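Local coordinates for mandelate racemase/muconate lactonizing protein (Alicyclobacillus acidocaldarius LAA1, PDB 3QLD), which is of unassigned function but belongs to the enolase superfamily, in which an N-terminal alpha+beta domain packs against a C-terminal TIM-barrel-like domain, at residues T55-C60 and S248-R253; A77-A82 and P91-E96; E96-V101 and M106-I111; A114-Y119 and G275-T280; A294-M299 and I311-P316. All blocks are in the same frame, centred on the assembly; numbering follows the deposited sequence.

Followed from the N terminus, the chain first opens contact 1 at residues 55-60 and closes it only at 248-253, joining the N-terminal domain to the barrel. Within that span lie two short closures in series: contact 2 ties the end of helix 61-80 to the loop after it, and contact 3, sharing Glu96, folds that loop onto helix 105-123. Contact 4 starts farther along the same helix and closes at 275-280, so it crosses contact 1 and makes a second link between the domains. Contact 5 comes last and closes a short loop within the barrel domain. Glu59 of contact 1 bonds to the backbone N atoms of Met106 and Ser107, bringing contacts 1 and 3 together.

Contact 1 (T55-C60 and S248-R253); sequences TYTEEC and SVRSVR. With SO4 (sulfate ion), chain C.
Sulfate atom O4 is gripped twice by Arg253, through NE at 2.8 Å in a nearly straight bond (176°) and through the backbone N at 3.0 Å. Val252 N holds a second oxygen, O2, at 3.0 Å, so the start of the helix capped by Ser251 lends its first amides to the anion, which probably came from the crystallisation liquor; Arg105 and Arg282 also bind it. Two residues before Val252, Arg250 reaches to the 55-60 loop. Its chain bends at chi2 (-81°), and it lies alongside Thr57, the two side chains running opposite ways, with NE 3.4 Å from Thr57 CG2, which meets the guanidinium at the edge. The Glu58 carboxylate is turned 61° from the guanidinium plane. OE1 lies 3.9 Å from Arg250 NE, well out of that plane, a long salt bridge of charges alone; the stronger partner of Arg250 is Glu226, in a salt bridge to NH1. The 55-60 loop is itself held by the second subunit, whose Arg102 and Asn104 bond to the carbonyls of Tyr56 and Glu58. The contact thus lies where the loop between strand 43-48 and helix 61-80 meets the approach to barrel helix 252-261, with helix 105-123 touching both segments.

Contact 2 (A77-A82 and P91-E96); sequences ARWLRA and PRTVCE
Trp79 lays its six-membered ring over the backbone of Val94 in a CH-pi contact, at the end of helix 61-80 in the N-terminal domain of this enolase-superfamily fold. Val94 CA stands 4.0 Å from the ring centroid and 28° off the normal, toward the rim of one face. With CG anti to the backbone N (chi1 177°), the indole is carried toward the 91-96 segment. On Val94 it is CG2 that is likewise anti to the backbone N; this branch touches Trp79 CZ3 at 3.7 Å, the valine crossing the indole at about a right angle. The edge of the ring is used as well. Thr93 OG1 lies in the ring plane 3.5 Å from Trp79 CZ2, a van der Waals contact with a ring carbon; the hydroxyl is hydrogen-bonded to Asp90 O. Glu96 comes in from its exposed position with an extended chain beyond CG, although its chi1 of 116° is an unfavourable, nearly eclipsed value. Its carboxylate stands almost perpendicular to the indole. In the long hydrogen bond from Trp79 NE1 to Glu96 OE1, 3.3 Å, the oxygen lies in the ring plane, but the N-H meets it from above the carboxylate plane.

Contact 3 (E96-V101 and M106-I111); sequences EALRDV and MSVAAI
Leu98 and Val108 mark the nearest backbone approach, their CA atoms 7.3 Å apart where a type I turn from Leu98 to Val101, closed by the bond from Val101 N to Leu98 O at 3.0 Å, faces a regular helix. No hydrogen bond joins the two segments, and the contact is carried by aliphatic groups. Leu98 directs its side chain toward the helix with chi2 near 176°, which extends CD1 as the leading methyl. Val108 answers with both of its branches: CD1 of Leu98 sits 3.9 Å from Val108 CG1 and equally 3.9 Å from CG2, so the methyl rests evenly against the fork of the valine, the two side chains lying antiparallel and overlapping at their ends. One turn farther along, Leu98 CD1 also lies 4.2 Å from Ile111 CB, although Ile111 is modelled in two conformers, so this contact is less sure. In fold terms, the loop that follows helix 61-80 is pressed onto helix 105-123, the two helices being successive elements of the N-terminal domain of the enolase superfamily. Leu98 also touches Arg75 of helix 61-80, and a salt bridge from Asp100 to the same arginine fastens the turn on that side. At the start of helix 105-123, the carboxylate of Glu59 accepts bonds from the backbone N atoms of Met106 and Ser107. Val101 packs on Pro54 of the second subunit.

Contact 4 (A114-Y119 and G275-T280); sequences AVWDWY and GGFGAT
Trp116 and Phe277 form a T-shaped pair, the edge of the phenyl directed at the face of the indole. The five-membered ring of Trp116 and the ring of Phe277 have centroids 5.5 Å apart and planes at 80°, which makes the perpendicular stack unambiguous. The tight part lies here. Phe277 CB stands 4.1 Å from the centroid of that five-membered ring and only 15° off its normal, a CH-pi contact over the face, while Phe277 CD2 reaches 3.7 Å from Trp116 CB. With Phe277 CG beside the backbone N, chi1 -74°, the phenyl is carried past the indole toward the root of the tryptophan side chain. The looser part is at Gly278, which is partly exposed: its N lies 4.4 Å from Trp116 NE1, with no bond between them. Glu112 bridges this part instead, its carboxylate accepting the backbone N-H groups of Phe277 and Gly278 and, weakly, NE1 of Trp116. Those amides belong to the first turn of a helix whose N-cap is Gly276, directly after Gly275 ends the preceding helix in a Schellman motif. Gly276 O accepts two bonds, from Thr280 OG1 at 2.7 Å and from Thr280 N at 3.0 Å, on opposite faces of its carbonyl plane. The contact sets helix 105-123 of the N-terminal domain against the start of barrel helix 277-289; helix 127-130 covers both aromatics through Leu127, and His308 of helix 303-313 meets Phe277 edge-to-face.

Contact 5 (A294-M299 and I311-P316); sequences AWVGGM and IAAALP
Val296 meets Ala313 mainly through CG2, which lies 3.6 Å from Ala313 CA and 3.7 Å from Ala313 CB, so the branch rests against the backbone of the helix as much as against its side chain. The same CG2 approaches Ala312 more loosely, at 4.3 Å from Ala312 CB. With CG1 anti to the backbone N (chi1 168°), CG2 stands beside that N and anti to the carbonyl carbon, which places it as the touching branch. Alanines on the helix let the two backbones come close, the CA atoms of Val296 and Ala313 being 5.6 Å apart. No hydrogen bond crosses between the segments. Around this core, Met318 and Leu324 add further apolar cover to Val296. The next shell fixes the strand: Trp295 pairs through its backbone with Leu267 and Val269, Gly297 also bonds to Val269, while Val296 bonds through its backbone to Asp323 and, through its carbonyl O, to Thr322 OG1. Trp295 points away from the helix, where it stacks on Phe219 and makes a cation-pi contact with Arg167. Leu315 N bonds to Ala312 O at 3.0 Å, and Leu315 packs on helix 277-289. Strand 293-296 followed by helix 303-313, with the strand's valine turned outward onto that helix, is a beta-alpha unit of the TIM-barrel-like domain of the enolase superfamily.

Contact 1 (T55-C60 and S248-R253)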
# COMPACT_ATOMS: atom_id res chain seq x y z
N THR A 55 7.19 -4.90 7.62
CA THR A 55 7.16 -6.38 7.52
C THR A 55 5.79 -6.97 7.82
O THR A 55 5.49 -8.12 7.48
CB THR A 55 8.14 -7.04 8.46
OG1 THR A 55 7.86 -6.62 9.78
CG2 THR A 55 9.61 -6.75 8.07
N TYR A 56 4.92 -6.19 8.43
CA TYR A 56 3.52 -6.60 8.56
C TYR A 56 2.59 -5.92 7.57
O TYR A 56 1.81 -6.58 6.86
CB TYR A 56 3.11 -6.37 10.02
CG TYR A 56 1.62 -6.27 10.33
CD1 TYR A 56 0.76 -7.39 10.27
CD2 TYR A 56 1.08 -5.09 10.75
CE1 TYR A 56 -0.62 -7.31 10.59
CE2 TYR A 56 -0.32 -4.98 11.05
CZ TYR A 56 -1.15 -6.11 10.99
OH TYR A 56 -2.49 -5.97 11.34
N THR A 57 2.66 -4.59 7.45
CA THR A 57 2.11 -3.93 6.30
C THR A 57 3.17 -2.98 5.68
O THR A 57 4.29 -2.95 6.13
CB THR A 57 0.83 -3.12 6.57
OG1 THR A 57 1.17 -1.99 7.38
CG2 THR A 57 -0.26 -3.99 7.32
N GLU A 58 2.74 -2.19 4.69
CA GLU A 58 3.68 -1.38 3.89
C GLU A 58 4.07 -0.10 4.64
O GLU A 58 5.06 0.53 4.28
CB GLU A 58 3.10 -1.06 2.51
CG GLU A 58 1.91 -0.05 2.51
CD GLU A 58 0.58 -0.63 3.03
OE1 GLU A 58 0.43 -1.89 3.17
OE2 GLU A 58 -0.33 0.19 3.26
N GLU A 59 3.31 0.25 5.68
CA GLU A 59 3.62 1.47 6.50
C GLU A 59 4.64 1.16 7.60
O GLU A 59 4.65 0.08 8.18
CB GLU A 59 2.27 2.09 7.05
CG GLU A 59 1.31 2.59 5.90
CD GLU A 59 0.04 3.17 6.54
OE1 GLU A 59 0.14 4.35 6.94
OE2 GLU A 59 -0.93 2.43 6.73
N CYS A 60 5.55 2.09 7.88
CA CYS A 60 6.38 1.90 9.02
C CYS A 60 6.50 3.27 9.69
O CYS A 60 6.02 4.31 9.15
CB CYS A 60 7.74 1.26 8.62
SG CYS A 60 8.79 2.44 7.55
N SER A 248 -4.15 -9.36 5.30
CA SER A 248 -4.77 -9.54 3.98
C SER A 248 -5.99 -8.73 3.73
O SER A 248 -6.48 -8.75 2.60
CB SER A 248 -5.11 -11.02 3.73
OG SER A 248 -3.93 -11.79 3.57
N VAL A 249 -6.56 -8.14 4.78
CA VAL A 249 -7.70 -7.28 4.66
C VAL A 249 -7.40 -5.86 5.23
O VAL A 249 -7.49 -5.61 6.44
CB VAL A 249 -8.90 -7.86 5.38
CG1 VAL A 249 -10.00 -6.79 5.41
CG2 VAL A 249 -9.42 -9.19 4.60
N ARG A 250 -7.11 -4.94 4.32
CA ARG A 250 -6.68 -3.58 4.68
C ARG A 250 -7.77 -2.54 4.46
O ARG A 250 -7.53 -1.37 4.73
CB ARG A 250 -5.49 -3.12 3.80
CG ARG A 250 -4.38 -4.11 3.53
CD ARG A 250 -3.40 -4.16 4.72
NE ARG A 250 -2.01 -4.63 4.49
CZ ARG A 250 -1.53 -5.51 3.59
NH1 ARG A 250 -2.30 -6.12 2.67
NH2 ARG A 250 -0.21 -5.81 3.62
N SER A 251 -8.90 -2.92 3.88
CA SER A 251 -9.95 -1.97 3.51
C SER A 251 -11.26 -2.69 3.52
O SER A 251 -11.30 -3.92 3.43
CB SER A 251 -9.74 -1.43 2.10
OG SER A 251 -10.01 -2.42 1.10
N VAL A 252 -12.34 -1.92 3.59
CA VAL A 252 -13.71 -2.45 3.46
C VAL A 252 -13.95 -3.11 2.09
O VAL A 252 -14.62 -4.12 2.01
CB VAL A 252 -14.80 -1.37 3.80
CG1 VAL A 252 -16.22 -1.99 3.89
CG2 VAL A 252 -14.49 -0.72 5.15
N ARG A 253 -13.39 -2.58 1.00
CA ARG A 253 -13.52 -3.25 -0.31
C ARG A 253 -12.81 -4.63 -0.37
O ARG A 253 -13.32 -5.56 -1.01
CB ARG A 253 -12.98 -2.37 -1.44
CG ARG A 253 -13.94 -1.21 -1.81
CD ARG A 253 -13.21 -0.09 -2.58
NE ARG A 253 -12.23 0.55 -1.71
CZ ARG A 253 -11.15 1.22 -2.11
NH1 ARG A 253 -10.86 1.39 -3.39
NH2 ARG A 253 -10.34 1.72 -1.18
S SO4 C . -12.79 1.46 2.00
O1 SO4 C . -11.89 2.51 1.52
O2 SO4 C . -12.37 1.04 3.33
O3 SO4 C . -14.15 1.98 2.15
O4 SO4 C . -12.75 0.37 1.02

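Contact 2 (A77-A82 and P91-E96)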
# COMPACT_ATOMS: atom_id res chain seq x y z
N ALA A 77 -5.42 20.63 8.25
CA ALA A 77 -5.48 22.09 8.49
C ALA A 77 -6.31 22.79 7.44
O ALA A 77 -7.12 23.65 7.75
CB ALA A 77 -4.09 22.69 8.50
N ARG A 78 -6.13 22.41 6.18
CA ARG A 78 -6.88 23.05 5.10
C ARG A 78 -8.37 22.80 5.34
O ARG A 78 -9.18 23.74 5.23
CB ARG A 78 -6.42 22.55 3.72
CG ARG A 78 -7.10 23.24 2.49
CD ARG A 78 -6.53 22.67 1.13
NE ARG A 78 -7.12 21.36 0.80
CZ ARG A 78 -6.45 20.29 0.34
NH1 ARG A 78 -5.13 20.35 0.14
NH2 ARG A 78 -7.08 19.15 0.07
N TRP A 79 -8.73 21.57 5.71
CA TRP A 79 -10.12 21.19 5.92
C TRP A 79 -10.74 21.91 7.13
O TRP A 79 -11.92 22.26 7.09
CB TRP A 79 -10.22 19.67 6.08
CG TRP A 79 -11.58 19.05 6.38
CD1 TRP A 79 -12.53 18.69 5.47
CD2 TRP A 79 -12.08 18.62 7.68
NE1 TRP A 79 -13.60 18.12 6.10
CE2 TRP A 79 -13.36 18.03 7.44
CE3 TRP A 79 -11.57 18.63 8.98
CZ2 TRP A 79 -14.16 17.52 8.47
CZ3 TRP A 79 -12.37 18.12 10.02
CH2 TRP A 79 -13.67 17.54 9.74
N LEU A 80 -9.93 22.14 8.18
CA LEU A 80 -10.38 22.79 9.40
C LEU A 80 -10.79 24.23 9.13
O LEU A 80 -11.63 24.78 9.82
CB LEU A 80 -9.30 22.75 10.48
CG LEU A 80 -9.16 21.40 11.21
CD1 LEU A 80 -7.92 21.48 12.08
CD2 LEU A 80 -10.34 21.04 12.04
N ARG A 81 -10.15 24.84 8.15
CA ARG A 81 -10.44 26.20 7.78
C ARG A 81 -11.61 26.31 6.80
O ARG A 81 -11.95 27.44 6.41
CB ARG A 81 -9.24 26.84 7.10
CG ARG A 81 -7.98 26.88 7.88
CD ARG A 81 -6.94 27.51 6.96
NE ARG A 81 -5.58 27.32 7.44
CZ ARG A 81 -4.67 26.53 6.87
NH1 ARG A 81 -3.45 26.47 7.39
NH2 ARG A 81 -4.96 25.83 5.77
N ALA A 82 -12.20 25.18 6.38
CA ALA A 82 -13.35 25.21 5.48
C ALA A 82 -14.61 25.63 6.24
O ALA A 82 -14.86 25.15 7.35
CB ALA A 82 -13.57 23.82 4.77
N PRO A 91 -16.61 14.36 13.69
CA PRO A 91 -15.55 13.35 13.42
C PRO A 91 -15.95 12.38 12.35
O PRO A 91 -15.10 11.69 11.79
CB PRO A 91 -15.40 12.60 14.75
CG PRO A 91 -16.51 13.08 15.64
CD PRO A 91 -17.11 14.31 15.07
N ARG A 92 -17.25 12.29 12.07
CA ARG A 92 -17.77 11.36 11.06
C ARG A 92 -17.30 11.66 9.65
O ARG A 92 -17.26 10.77 8.79
CB ARG A 92 -19.32 11.27 11.12
CG ARG A 92 -19.81 10.42 12.31
CD ARG A 92 -21.33 10.49 12.48
NE ARG A 92 -21.82 9.94 13.76
CZ ARG A 92 -21.90 8.63 14.07
NH1 ARG A 92 -21.48 7.67 13.22
NH2 ARG A 92 -22.39 8.27 15.27
N THR A 93 -16.93 12.90 9.41
CA THR A 93 -16.64 13.35 8.09
C THR A 93 -15.17 13.71 7.86
O THR A 93 -14.81 14.17 6.78
CB THR A 93 -17.52 14.52 7.74
OG1 THR A 93 -17.11 15.67 8.48
CG2 THR A 93 -19.01 14.20 8.08
N VAL A 94 -14.35 13.56 8.88
CA VAL A 94 -12.97 14.05 8.79
C VAL A 94 -12.20 13.34 7.66
O VAL A 94 -11.34 13.97 7.02
CB VAL A 94 -12.26 14.11 10.20
CG1 VAL A 94 -12.18 12.77 10.78
CG2 VAL A 94 -10.88 14.70 10.07
N CYS A 95 -12.51 12.08 7.35
CA CYS A 95 -11.79 11.40 6.25
C CYS A 95 -11.96 12.06 4.87
O CYS A 95 -11.15 11.81 3.93
CB CYS A 95 -12.05 9.90 6.21
SG CYS A 95 -11.33 9.07 7.63
N GLU A 96 -12.94 12.95 4.76
CA GLU A 96 -13.09 13.68 3.53
C GLU A 96 -11.95 14.69 3.33
O GLU A 96 -11.59 15.01 2.18
CB GLU A 96 -14.51 14.29 3.42
CG GLU A 96 -14.61 15.83 3.40
CD GLU A 96 -15.98 16.31 3.94
OE1 GLU A 96 -16.15 17.55 4.14
OE2 GLU A 96 -16.88 15.45 4.16

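Contact 3 (E96-V101 and M106-I111)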
# COMPACT_ATOMS: atom_id res chain seq x y z
N GLU A 96 -12.94 12.95 4.76
CA GLU A 96 -13.09 13.68 3.53
C GLU A 96 -11.95 14.69 3.33
O GLU A 96 -11.59 15.01 2.18
CB GLU A 96 -14.51 14.29 3.42
CG GLU A 96 -14.61 15.83 3.40
CD GLU A 96 -15.98 16.31 3.94
OE1 GLU A 96 -16.15 17.55 4.14
OE2 GLU A 96 -16.88 15.45 4.16
N ALA A 97 -11.30 15.13 4.41
CA ALA A 97 -10.10 16.00 4.23
C ALA A 97 -9.00 15.24 3.49
O ALA A 97 -8.11 15.84 2.89
CB ALA A 97 -9.55 16.42 5.55
N LEU A 98 -9.06 13.91 3.61
CA LEU A 98 -7.96 13.04 3.14
C LEU A 98 -8.41 12.15 1.99
O LEU A 98 -7.71 11.18 1.64
CB LEU A 98 -7.44 12.19 4.28
CG LEU A 98 -7.02 12.97 5.55
CD1 LEU A 98 -6.59 11.98 6.69
CD2 LEU A 98 -5.93 13.98 5.26
N ARG A 99 -9.56 12.48 1.39
CA ARG A 99 -10.17 11.55 0.42
C ARG A 99 -9.27 11.31 -0.81
O ARG A 99 -9.40 10.27 -1.43
CB ARG A 99 -11.57 12.01 -0.02
CG ARG A 99 -11.51 13.33 -0.83
CD ARG A 99 -12.81 14.10 -0.75
NE ARG A 99 -12.89 15.18 -1.74
CZ ARG A 99 -13.75 16.20 -1.67
NH1 ARG A 99 -14.60 16.30 -0.65
NH2 ARG A 99 -13.76 17.13 -2.62
N ASP A 100 -8.37 12.24 -1.15
CA ASP A 100 -7.48 12.08 -2.32
C ASP A 100 -6.21 11.30 -2.04
O ASP A 100 -5.44 11.11 -2.95
CB ASP A 100 -7.03 13.41 -2.90
CG ASP A 100 -6.10 14.22 -1.96
OD1 ASP A 100 -6.30 14.21 -0.71
OD2 ASP A 100 -5.20 14.95 -2.45
N VAL A 101 -5.95 10.95 -0.80
CA VAL A 101 -4.78 10.09 -0.45
C VAL A 101 -5.11 8.60 -0.73
O VAL A 101 -6.13 8.04 -0.23
CB VAL A 101 -4.41 10.25 1.03
CG1 VAL A 101 -3.32 9.25 1.41
CG2 VAL A 101 -3.94 11.72 1.31
N MSE A 106 -2.93 3.61 8.18
CA MSE A 106 -2.57 3.80 9.59
C MSE A 106 -2.28 5.27 9.94
O MSE A 106 -2.60 5.73 11.07
CB MSE A 106 -1.39 2.89 9.99
CG MSE A 106 -1.74 1.39 9.92
SE MSE A 106 -0.08 0.39 10.00
CE MSE A 106 -0.79 -1.41 9.99
N SER A 107 -1.71 6.00 8.99
CA SER A 107 -1.48 7.47 9.13
C SER A 107 -2.82 8.22 9.08
O SER A 107 -3.10 9.09 9.96
CB SER A 107 -0.52 7.99 8.03
OG SER A 107 0.74 7.59 8.45
N VAL A 108 -3.67 7.84 8.14
CA VAL A 108 -4.99 8.43 8.03
C VAL A 108 -5.76 8.20 9.34
O VAL A 108 -6.40 9.13 9.88
CB VAL A 108 -5.77 7.85 6.80
CG1 VAL A 108 -7.26 8.13 6.91
CG2 VAL A 108 -5.26 8.51 5.48
N ALA A 109 -5.71 6.97 9.82
CA ALA A 109 -6.42 6.57 11.04
C ALA A 109 -5.97 7.41 12.24
O ALA A 109 -6.77 7.69 13.18
CB ALA A 109 -6.11 5.15 11.33
N ALA A 110 -4.67 7.75 12.29
CA ALA A 110 -4.22 8.52 13.45
C ALA A 110 -4.92 9.91 13.50
O ALA A 110 -5.32 10.39 14.57
CB ALA A 110 -2.69 8.60 13.53
N ILE A 111 -5.06 10.54 12.34
CA ILE A 111 -5.80 11.77 12.25
C ILE A 111 -7.25 11.56 12.71
O ILE A 111 -7.72 12.19 13.70
CB ILE A 111 -5.76 12.31 10.82
CG1 ILE A 111 -4.30 12.57 10.45
CG2 ILE A 111 -6.64 13.58 10.67
CD1 ILE A 111 -3.68 13.70 11.29

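Contact 4 (A114-Y119 and G275-T280)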
# COMPACT_ATOMS: atom_id res chain seq x y z
N ALA A 114 -7.80 10.71 16.48
CA ALA A 114 -7.51 11.83 17.41
C ALA A 114 -8.72 12.79 17.34
O ALA A 114 -9.11 13.38 18.38
CB ALA A 114 -6.22 12.51 17.00
N VAL A 115 -9.33 12.97 16.16
CA VAL A 115 -10.49 13.86 16.06
C VAL A 115 -11.73 13.30 16.84
O VAL A 115 -12.43 14.04 17.57
CB VAL A 115 -10.84 14.17 14.63
CG1 VAL A 115 -12.10 15.03 14.52
CG2 VAL A 115 -9.68 14.92 14.00
N TRP A 116 -11.99 12.00 16.69
CA TRP A 116 -13.00 11.31 17.52
C TRP A 116 -12.73 11.50 19.02
O TRP A 116 -13.67 11.68 19.83
CB TRP A 116 -13.02 9.81 17.19
CG TRP A 116 -13.93 9.46 16.06
CD1 TRP A 116 -13.58 9.24 14.76
CD2 TRP A 116 -15.35 9.23 16.13
NE1 TRP A 116 -14.69 8.93 14.00
CE2 TRP A 116 -15.78 8.89 14.83
CE3 TRP A 116 -16.28 9.25 17.18
CZ2 TRP A 116 -17.12 8.60 14.54
CZ3 TRP A 116 -17.64 8.99 16.87
CH2 TRP A 116 -18.03 8.67 15.57
N ASP A 117 -11.45 11.44 19.38
CA ASP A 117 -11.04 11.46 20.75
C ASP A 117 -11.25 12.88 21.28
O ASP A 117 -11.75 13.06 22.39
CB ASP A 117 -9.57 11.01 20.88
CG ASP A 117 -9.11 10.85 22.31
OD1 ASP A 117 -9.31 9.76 22.90
OD2 ASP A 117 -8.53 11.87 22.83
N TRP A 118 -10.83 13.87 20.49
CA TRP A 118 -11.01 15.28 20.85
C TRP A 118 -12.49 15.55 21.00
O TRP A 118 -12.90 16.16 22.00
CB TRP A 118 -10.43 16.21 19.78
CG TRP A 118 -11.03 17.59 19.84
CD1 TRP A 118 -10.67 18.60 20.71
CD2 TRP A 118 -12.12 18.09 19.06
NE1 TRP A 118 -11.43 19.71 20.47
CE2 TRP A 118 -12.35 19.43 19.49
CE3 TRP A 118 -12.93 17.56 18.02
CZ2 TRP A 118 -13.34 20.24 18.93
CZ3 TRP A 118 -13.90 18.37 17.45
CH2 TRP A 118 -14.13 19.69 17.93
N TYR A 119 -13.31 15.03 20.08
CA TYR A 119 -14.73 15.30 20.07
C TYR A 119 -15.43 14.77 21.33
O TYR A 119 -16.30 15.46 21.89
CB TYR A 119 -15.40 14.75 18.78
CG TYR A 119 -16.89 14.97 18.72
CD1 TYR A 119 -17.77 14.07 19.33
CD2 TYR A 119 -17.42 16.09 18.11
CE1 TYR A 119 -19.17 14.28 19.31
CE2 TYR A 119 -18.82 16.32 18.06
CZ TYR A 119 -19.68 15.40 18.66
OH TYR A 119 -21.03 15.60 18.63
N GLY A 275 -8.00 2.19 8.83
CA GLY A 275 -8.26 3.59 8.53
C GLY A 275 -9.06 4.37 9.59
O GLY A 275 -9.43 5.55 9.34
N GLY A 276 -9.28 3.76 10.75
CA GLY A 276 -9.88 4.52 11.84
C GLY A 276 -11.19 3.94 12.33
O GLY A 276 -11.58 2.80 11.98
N PHE A 277 -11.89 4.74 13.13
CA PHE A 277 -13.13 4.25 13.78
C PHE A 277 -14.24 4.10 12.77
O PHE A 277 -14.93 3.09 12.77
CB PHE A 277 -13.55 5.16 14.94
CG PHE A 277 -12.70 5.06 16.19
CD1 PHE A 277 -12.53 3.84 16.85
CD2 PHE A 277 -12.16 6.19 16.78
CE1 PHE A 277 -11.80 3.73 18.02
CE2 PHE A 277 -11.42 6.09 17.97
CZ PHE A 277 -11.22 4.88 18.59
N GLY A 278 -14.44 5.10 11.90
CA GLY A 278 -15.47 5.08 10.86
C GLY A 278 -15.29 3.89 9.90
O GLY A 278 -16.28 3.19 9.54
N ALA A 279 -14.05 3.65 9.48
CA ALA A 279 -13.74 2.44 8.68
C ALA A 279 -14.01 1.11 9.40
O ALA A 279 -14.54 0.15 8.78
CB ALA A 279 -12.32 2.51 8.08
N THR A 280 -13.70 1.06 10.69
CA THR A 280 -13.96 -0.08 11.50
C THR A 280 -15.50 -0.36 11.57
O THR A 280 -15.94 -1.51 11.41
CB THR A 280 -13.44 0.11 12.91
OG1 THR A 280 -12.02 0.27 12.84
CG2 THR A 280 -13.76 -1.12 13.80

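Contact 5 (A294-M299 and I311-P316)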
# COMPACT_ATOMS: atom_id res chain seq x y z
N ALA A 294 -15.85 -11.26 14.13
CA ALA A 294 -14.67 -10.39 14.22
C ALA A 294 -14.21 -10.28 15.67
O ALA A 294 -14.97 -10.61 16.62
CB ALA A 294 -14.97 -9.02 13.57
N TRP A 295 -12.94 -9.89 15.86
CA TRP A 295 -12.36 -9.69 17.18
C TRP A 295 -11.27 -8.67 16.97
O TRP A 295 -10.83 -8.45 15.80
CB TRP A 295 -11.79 -10.99 17.73
CG TRP A 295 -10.80 -11.69 16.87
CD1 TRP A 295 -11.07 -12.48 15.80
CD2 TRP A 295 -9.37 -11.63 16.98
NE1 TRP A 295 -9.90 -12.96 15.24
CE2 TRP A 295 -8.84 -12.43 15.93
CE3 TRP A 295 -8.49 -10.95 17.84
CZ2 TRP A 295 -7.46 -12.60 15.73
CZ3 TRP A 295 -7.10 -11.14 17.66
CH2 TRP A 295 -6.60 -11.94 16.59
N VAL A 296 -10.81 -8.04 18.04
CA VAL A 296 -9.76 -7.01 17.91
C VAL A 296 -8.36 -7.52 18.21
O VAL A 296 -8.07 -8.09 19.28
CB VAL A 296 -10.12 -5.71 18.77
CG1 VAL A 296 -8.94 -4.75 18.89
CG2 VAL A 296 -11.33 -5.02 18.29
N GLY A 297 -7.41 -7.29 17.26
CA GLY A 297 -6.06 -7.81 17.42
C GLY A 297 -5.17 -6.71 17.96
O GLY A 297 -5.62 -5.58 18.08
N GLY A 298 -3.89 -7.01 18.20
CA GLY A 298 -2.95 -6.03 18.76
C GLY A 298 -1.73 -5.69 17.91
O GLY A 298 -1.36 -6.44 17.01
N MSE A 299 -1.12 -4.54 18.22
CA MSE A 299 0.08 -4.07 17.53
C MSE A 299 1.17 -3.65 18.54
O MSE A 299 1.99 -2.79 18.23
CB MSE A 299 -0.27 -2.83 16.70
CG MSE A 299 -1.42 -3.00 15.71
SE MSE A 299 -0.71 -3.75 14.07
CE MSE A 299 0.43 -2.29 13.43
N ILE A 311 -11.89 0.13 23.22
CA ILE A 311 -13.15 0.75 22.85
C ILE A 311 -13.76 0.13 21.58
O ILE A 311 -14.92 -0.18 21.55
CB ILE A 311 -12.99 2.26 22.75
CG1 ILE A 311 -12.76 2.81 24.18
CG2 ILE A 311 -14.11 2.91 21.96
CD1 ILE A 311 -12.22 4.21 24.25
N ALA A 312 -12.99 -0.03 20.50
CA ALA A 312 -13.50 -0.80 19.35
C ALA A 312 -13.94 -2.26 19.74
O ALA A 312 -14.92 -2.81 19.21
CB ALA A 312 -12.43 -0.85 18.25
N ALA A 313 -13.21 -2.91 20.63
CA ALA A 313 -13.58 -4.28 21.02
C ALA A 313 -14.91 -4.40 21.77
O ALA A 313 -15.41 -5.51 21.95
CB ALA A 313 -12.53 -4.88 21.82
N ALA A 314 -15.46 -3.26 22.17
CA ALA A 314 -16.79 -3.15 22.77
C ALA A 314 -17.95 -3.25 21.73
O ALA A 314 -19.14 -3.39 22.08
CB ALA A 314 -16.88 -1.83 23.51
N LEU A 315 -17.62 -3.19 20.45
CA LEU A 315 -18.66 -3.13 19.44
C LEU A 315 -19.40 -4.48 19.31
O LEU A 315 -18.84 -5.54 19.66
CB LEU A 315 -18.13 -2.60 18.10
CG LEU A 315 -17.52 -1.20 18.20
CD1 LEU A 315 -16.54 -0.99 17.02
CD2 LEU A 315 -18.61 -0.04 18.25
N PRO A 316 -20.69 -4.44 18.87
CA PRO A 316 -21.50 -5.64 19.00
C PRO A 316 -20.96 -6.89 18.33
O PRO A 316 -21.00 -7.94 18.96
CB PRO A 316 -22.86 -5.24 18.39
CG PRO A 316 -22.96 -3.81 18.58
CD PRO A 316 -21.51 -3.30 18.39